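Local coordinates for protein hydroquinone dioxygenase large subunit (Pseudomonas sp., PDB 4ZXA) that is the large subunit of a two-subunit, iron(II)-dependent hydroquinone 1,2-dioxygenase, which probably cleaves the aromatic ring of hydroquinone at a metal site of cupin type, at residues A75-H87 with I251-W263. Sequence-based numbering, arbitrary orientation. Where two conformers were deposited one is given.
Sequences AWGFFYGWVNFDH and ILPVFHGNDRVEW. With CD (cadmium ion), chain I; H8N (4-hydroxybenzonitrile), chain J.
Leu252 brings CD1 to the edge of the Trp76 indole, 4.1 Å from CH2, and both side chains pack against the ring of 4-hydroxybenzonitrile. Val254 packs behind this wall, CG2 against Trp76 CZ3 and CG1 against Val83 CG1, 3.6 Å away. At Phe255 the chain pairs antiparallel with strand 82-84, exchanging two backbone hydrogen bonds with Asn84. Placed between its own backbone N and carbonyl carbon (chi1 72°), the Phe255 ring lies flat against the Asn84 side chain, whose CB sits over the ring centre, 3.6 Å from the centroid, as a CH-pi contact.

His256 turns to the other face of the sheet, where its imidazole is fixed from several directions. ND1 binds cadmium at 2.2 Å, while NE2 donates to Tyr80 O (2.8 Å) with the acceptor near the ring plane; Phe79 CE2 presses on one imidazole face, 3.4 Å from His256 CE1. Metal and carbonyl together fix the ring's rotation, with NE2 lying above the plane of the carbonyl, and the carbonyl may make ND1 a better electron donor to the metal. Gly257 closes the pairing with two nearly straight backbone bonds to Trp82, whose indole edge meets Gly257 O. Asn258 OD1 is a further ligand, its ND2 bonded to Pro298 O and weakly to Glu262 OE1. Asp259 forms a salt bridge with Arg260 NE and also bonds Tyr95; Tyr80 CD1 sits over the centre of the Arg260 guanidinium, 3.3 Å from Arg260 CZ, the planes 29° apart. Glu262 binds the cadmium through both carboxylate oxygens, and His303 and the nitrile nitrogen of 4-hydroxybenzonitrile complete its shell. Clustered metal ligands on the inner face of a beta-barrel are characteristic of cupins; here residues 75-87 supply the second-shell carbonyl and part of the aromatic pocket wall.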
# COMPACT_ATOMS: atom_id res chain seq x y z
N ALA E 75 1.60 -6.74 -19.81
CA ALA E 75 0.71 -6.24 -20.84
C ALA E 75 1.39 -5.15 -21.65
O ALA E 75 1.10 -4.97 -22.83
CB ALA E 75 -0.59 -5.73 -20.23
N TRP E 76 2.28 -4.40 -21.00
CA TRP E 76 2.95 -3.26 -21.63
C TRP E 76 4.26 -3.66 -22.30
O TRP E 76 4.94 -2.83 -22.89
CB TRP E 76 3.24 -2.16 -20.61
CG TRP E 76 2.03 -1.62 -19.91
CD1 TRP E 76 0.73 -1.82 -20.26
CD2 TRP E 76 2.02 -0.81 -18.73
NE1 TRP E 76 -0.09 -1.18 -19.37
CE2 TRP E 76 0.67 -0.56 -18.41
CE3 TRP E 76 3.01 -0.29 -17.90
CZ2 TRP E 76 0.29 0.21 -17.32
CZ3 TRP E 76 2.64 0.46 -16.81
CH2 TRP E 76 1.29 0.71 -16.53
N GLY E 77 4.64 -4.93 -22.19
CA GLY E 77 5.91 -5.37 -22.75
C GLY E 77 7.07 -4.67 -22.07
O GLY E 77 8.09 -4.37 -22.69
N PHE E 78 6.89 -4.40 -20.78
CA PHE E 78 7.90 -3.73 -19.95
C PHE E 78 8.02 -2.24 -20.22
O PHE E 78 8.91 -1.58 -19.69
CB PHE E 78 9.24 -4.47 -20.00
CG PHE E 78 9.14 -5.89 -19.50
CD1 PHE E 78 9.06 -6.15 -18.13
CD2 PHE E 78 9.06 -6.95 -20.39
CE1 PHE E 78 8.94 -7.46 -17.65
CE2 PHE E 78 8.95 -8.25 -19.93
CZ PHE E 78 8.88 -8.51 -18.55
N PHE E 79 7.11 -1.71 -21.03
CA PHE E 79 6.94 -0.27 -21.15
C PHE E 79 8.25 0.40 -21.56
O PHE E 79 8.97 -0.10 -22.43
CB PHE E 79 6.45 0.28 -19.81
CG PHE E 79 5.61 1.52 -19.93
CD1 PHE E 79 5.03 1.87 -21.14
CD2 PHE E 79 5.40 2.34 -18.83
CE1 PHE E 79 4.25 3.03 -21.25
CE2 PHE E 79 4.62 3.50 -18.94
CZ PHE E 79 4.05 3.84 -20.14
N TYR E 80 8.55 1.54 -20.95
CA TYR E 80 9.79 2.29 -21.19
C TYR E 80 10.32 2.67 -19.84
O TYR E 80 9.56 2.72 -18.88
CB TYR E 80 9.50 3.59 -21.97
CG TYR E 80 8.76 3.34 -23.23
CD1 TYR E 80 9.43 2.97 -24.38
CD2 TYR E 80 7.38 3.43 -23.27
CE1 TYR E 80 8.74 2.72 -25.55
CE2 TYR E 80 6.68 3.17 -24.44
CZ TYR E 80 7.37 2.82 -25.58
OH TYR E 80 6.68 2.57 -26.74
N GLY E 81 11.60 2.96 -19.74
CA GLY E 81 12.15 3.42 -18.47
C GLY E 81 11.92 2.43 -17.33
O GLY E 81 11.99 1.21 -17.52
N TRP E 82 11.64 2.96 -16.14
CA TRP E 82 11.58 2.13 -14.94
C TRP E 82 10.14 1.91 -14.48
O TRP E 82 9.43 2.86 -14.15
CB TRP E 82 12.36 2.78 -13.79
CG TRP E 82 13.83 2.94 -14.00
CD1 TRP E 82 14.83 2.26 -13.37
CD2 TRP E 82 14.47 3.87 -14.89
NE1 TRP E 82 16.06 2.70 -13.81
CE2 TRP E 82 15.86 3.69 -14.74
CE3 TRP E 82 14.01 4.83 -15.79
CZ2 TRP E 82 16.80 4.44 -15.48
CZ3 TRP E 82 14.94 5.57 -16.52
CH2 TRP E 82 16.31 5.37 -16.35
N VAL E 83 9.73 0.64 -14.45
CA VAL E 83 8.43 0.27 -13.93
C VAL E 83 8.61 -0.29 -12.51
O VAL E 83 9.15 -1.38 -12.32
CB VAL E 83 7.79 -0.78 -14.83
CG1 VAL E 83 6.44 -1.21 -14.28
CG2 VAL E 83 7.68 -0.25 -16.28
N ASN E 84 8.19 0.47 -11.50
CA ASN E 84 8.41 0.07 -10.13
C ASN E 84 7.17 -0.54 -9.50
O ASN E 84 6.09 0.08 -9.50
CB ASN E 84 8.89 1.25 -9.30
CG ASN E 84 10.21 1.81 -9.79
OD1 ASN E 84 10.23 2.80 -10.53
ND2 ASN E 84 11.30 1.20 -9.38
N PHE E 85 7.33 -1.76 -8.99
CA PHE E 85 6.25 -2.50 -8.35
C PHE E 85 6.02 -1.83 -7.02
O PHE E 85 4.91 -1.75 -6.54
CB PHE E 85 6.68 -3.94 -8.09
CG PHE E 85 6.59 -4.82 -9.29
CD1 PHE E 85 6.90 -4.35 -10.55
CD2 PHE E 85 6.19 -6.15 -9.15
CE1 PHE E 85 6.83 -5.18 -11.67
CE2 PHE E 85 6.10 -6.99 -10.25
CZ PHE E 85 6.43 -6.50 -11.52
N ASP E 86 7.12 -1.37 -6.44
CA ASP E 86 7.10 -0.64 -5.19
C ASP E 86 8.51 -0.08 -5.02
O ASP E 86 9.31 -0.14 -5.95
CB ASP E 86 6.65 -1.50 -4.00
CG ASP E 86 7.70 -2.52 -3.54
OD1 ASP E 86 8.85 -2.52 -4.06
OD2 ASP E 86 7.38 -3.30 -2.62
N HIS E 87 8.82 0.48 -3.86
CA HIS E 87 10.08 1.19 -3.71
C HIS E 87 11.31 0.28 -3.63
O HIS E 87 12.43 0.76 -3.44
CB HIS E 87 10.02 2.15 -2.52
CG HIS E 87 9.07 3.29 -2.73
ND1 HIS E 87 7.73 3.20 -2.40
CD2 HIS E 87 9.26 4.52 -3.25
CE1 HIS E 87 7.14 4.34 -2.70
NE2 HIS E 87 8.04 5.16 -3.21
N ILE E 251 -5.58 3.55 -8.16
CA ILE E 251 -4.18 3.95 -8.26
C ILE E 251 -3.41 3.23 -9.36
O ILE E 251 -3.49 2.02 -9.48
CB ILE E 251 -3.44 3.68 -6.93
CG1 ILE E 251 -4.26 4.19 -5.74
CG2 ILE E 251 -2.06 4.31 -6.94
CD1 ILE E 251 -3.71 3.76 -4.41
N LEU E 252 -2.66 3.99 -10.15
CA LEU E 252 -1.72 3.39 -11.11
C LEU E 252 -0.93 2.27 -10.40
O LEU E 252 -0.26 2.52 -9.40
CB LEU E 252 -0.76 4.45 -11.66
CG LEU E 252 0.28 3.98 -12.68
CD1 LEU E 252 -0.38 3.48 -13.97
CD2 LEU E 252 1.30 5.07 -12.99
N PRO E 253 -1.04 1.04 -10.89
CA PRO E 253 -0.46 -0.11 -10.17
C PRO E 253 1.08 -0.10 -10.00
O PRO E 253 1.62 -0.97 -9.34
CB PRO E 253 -0.92 -1.31 -11.02
CG PRO E 253 -2.16 -0.82 -11.73
CD PRO E 253 -1.87 0.61 -12.03
N VAL E 254 1.76 0.88 -10.58
CA VAL E 254 3.20 1.03 -10.42
C VAL E 254 3.49 2.49 -10.28
O VAL E 254 2.65 3.31 -10.63
CB VAL E 254 3.98 0.53 -11.67
CG1 VAL E 254 3.82 -0.97 -11.84
CG2 VAL E 254 3.52 1.26 -12.94
N PHE E 255 4.67 2.85 -9.79
CA PHE E 255 5.15 4.20 -10.08
C PHE E 255 6.20 4.16 -11.19
O PHE E 255 7.09 3.29 -11.23
CB PHE E 255 5.55 5.02 -8.84
CG PHE E 255 6.83 4.57 -8.16
CD1 PHE E 255 6.78 3.73 -7.04
CD2 PHE E 255 8.07 5.06 -8.59
CE1 PHE E 255 7.96 3.34 -6.38
CE2 PHE E 255 9.27 4.67 -7.94
CZ PHE E 255 9.22 3.82 -6.83
N HIS E 256 6.06 5.08 -12.13
CA HIS E 256 6.84 5.03 -13.35
C HIS E 256 7.97 6.03 -13.35
O HIS E 256 7.76 7.21 -13.07
CB HIS E 256 5.94 5.29 -14.55
CG HIS E 256 6.64 5.11 -15.86
ND1 HIS E 256 6.36 5.88 -16.96
CD2 HIS E 256 7.61 4.25 -16.23
CE1 HIS E 256 7.13 5.51 -17.97
NE2 HIS E 256 7.90 4.52 -17.55
N GLY E 257 9.17 5.56 -13.65
CA GLY E 257 10.31 6.44 -13.87
C GLY E 257 10.51 6.64 -15.37
O GLY E 257 10.77 5.68 -16.10
N ASN E 258 10.37 7.89 -15.83
CA ASN E 258 10.36 8.20 -17.26
C ASN E 258 11.73 8.11 -17.96
O ASN E 258 12.77 8.24 -17.32
CB ASN E 258 9.77 9.60 -17.46
CG ASN E 258 8.25 9.62 -17.43
OD1 ASN E 258 7.60 8.68 -16.97
ND2 ASN E 258 7.67 10.70 -17.95
N ASP E 259 11.74 7.90 -19.28
CA ASP E 259 12.97 8.09 -20.06
C ASP E 259 12.73 8.83 -21.38
O ASP E 259 13.60 8.86 -22.26
CB ASP E 259 13.65 6.75 -20.33
CG ASP E 259 12.93 5.94 -21.39
OD1 ASP E 259 11.74 6.21 -21.66
OD2 ASP E 259 13.56 5.02 -21.96
N ARG E 260 11.53 9.39 -21.51
CA ARG E 260 11.16 10.26 -22.62
C ARG E 260 10.08 11.17 -22.07
O ARG E 260 9.53 10.89 -21.02
CB ARG E 260 10.61 9.44 -23.79
CG ARG E 260 9.46 8.51 -23.41
CD ARG E 260 9.31 7.36 -24.41
NE ARG E 260 10.51 6.54 -24.39
CZ ARG E 260 10.92 5.76 -25.38
NH1 ARG E 260 10.21 5.66 -26.50
NH2 ARG E 260 12.06 5.06 -25.25
N VAL E 261 9.77 12.26 -22.76
CA VAL E 261 8.67 13.11 -22.35
C VAL E 261 7.36 12.38 -22.69
O VAL E 261 7.25 11.76 -23.75
CB VAL E 261 8.72 14.47 -23.10
CG1 VAL E 261 7.42 15.25 -22.89
CG2 VAL E 261 9.91 15.30 -22.64
N GLU E 262 6.38 12.44 -21.78
CA GLU E 262 5.05 11.91 -22.05
C GLU E 262 4.04 13.03 -22.07
O GLU E 262 4.23 14.04 -21.38
CB GLU E 262 4.63 10.93 -20.97
CG GLU E 262 5.45 9.67 -20.93
CD GLU E 262 5.33 8.96 -19.60
OE1 GLU E 262 4.90 9.61 -18.62
OE2 GLU E 262 5.64 7.75 -19.55
N TRP E 263 2.95 12.86 -22.84
CA TRP E 263 1.85 13.82 -22.85
C TRP E 263 0.54 13.19 -22.38
O TRP E 263 0.12 12.14 -22.86
CB TRP E 263 1.69 14.45 -24.23
CG TRP E 263 2.84 15.33 -24.62
CD1 TRP E 263 4.02 14.93 -25.18
CD2 TRP E 263 2.92 16.76 -24.50
NE1 TRP E 263 4.84 16.03 -25.41
CE2 TRP E 263 4.18 17.16 -25.00
CE3 TRP E 263 2.05 17.74 -24.03
CZ2 TRP E 263 4.58 18.49 -25.03
CZ3 TRP E 263 2.45 19.06 -24.05
CH2 TRP E 263 3.70 19.42 -24.55
CD CD I . 5.42 7.84 -17.08
NAA H8N J . 3.49 6.53 -17.22
CAC H8N J . 2.43 6.12 -17.34
CAI H8N J . 1.03 5.63 -17.50
CAF H8N J . -0.01 6.55 -17.40
CAD H8N J . -1.33 6.14 -17.54
CAH H8N J . -1.56 4.79 -17.78
OAB H8N J . -2.86 4.37 -17.91
CAE H8N J . -0.53 3.87 -17.88
CAG H8N J . 0.78 4.29 -17.74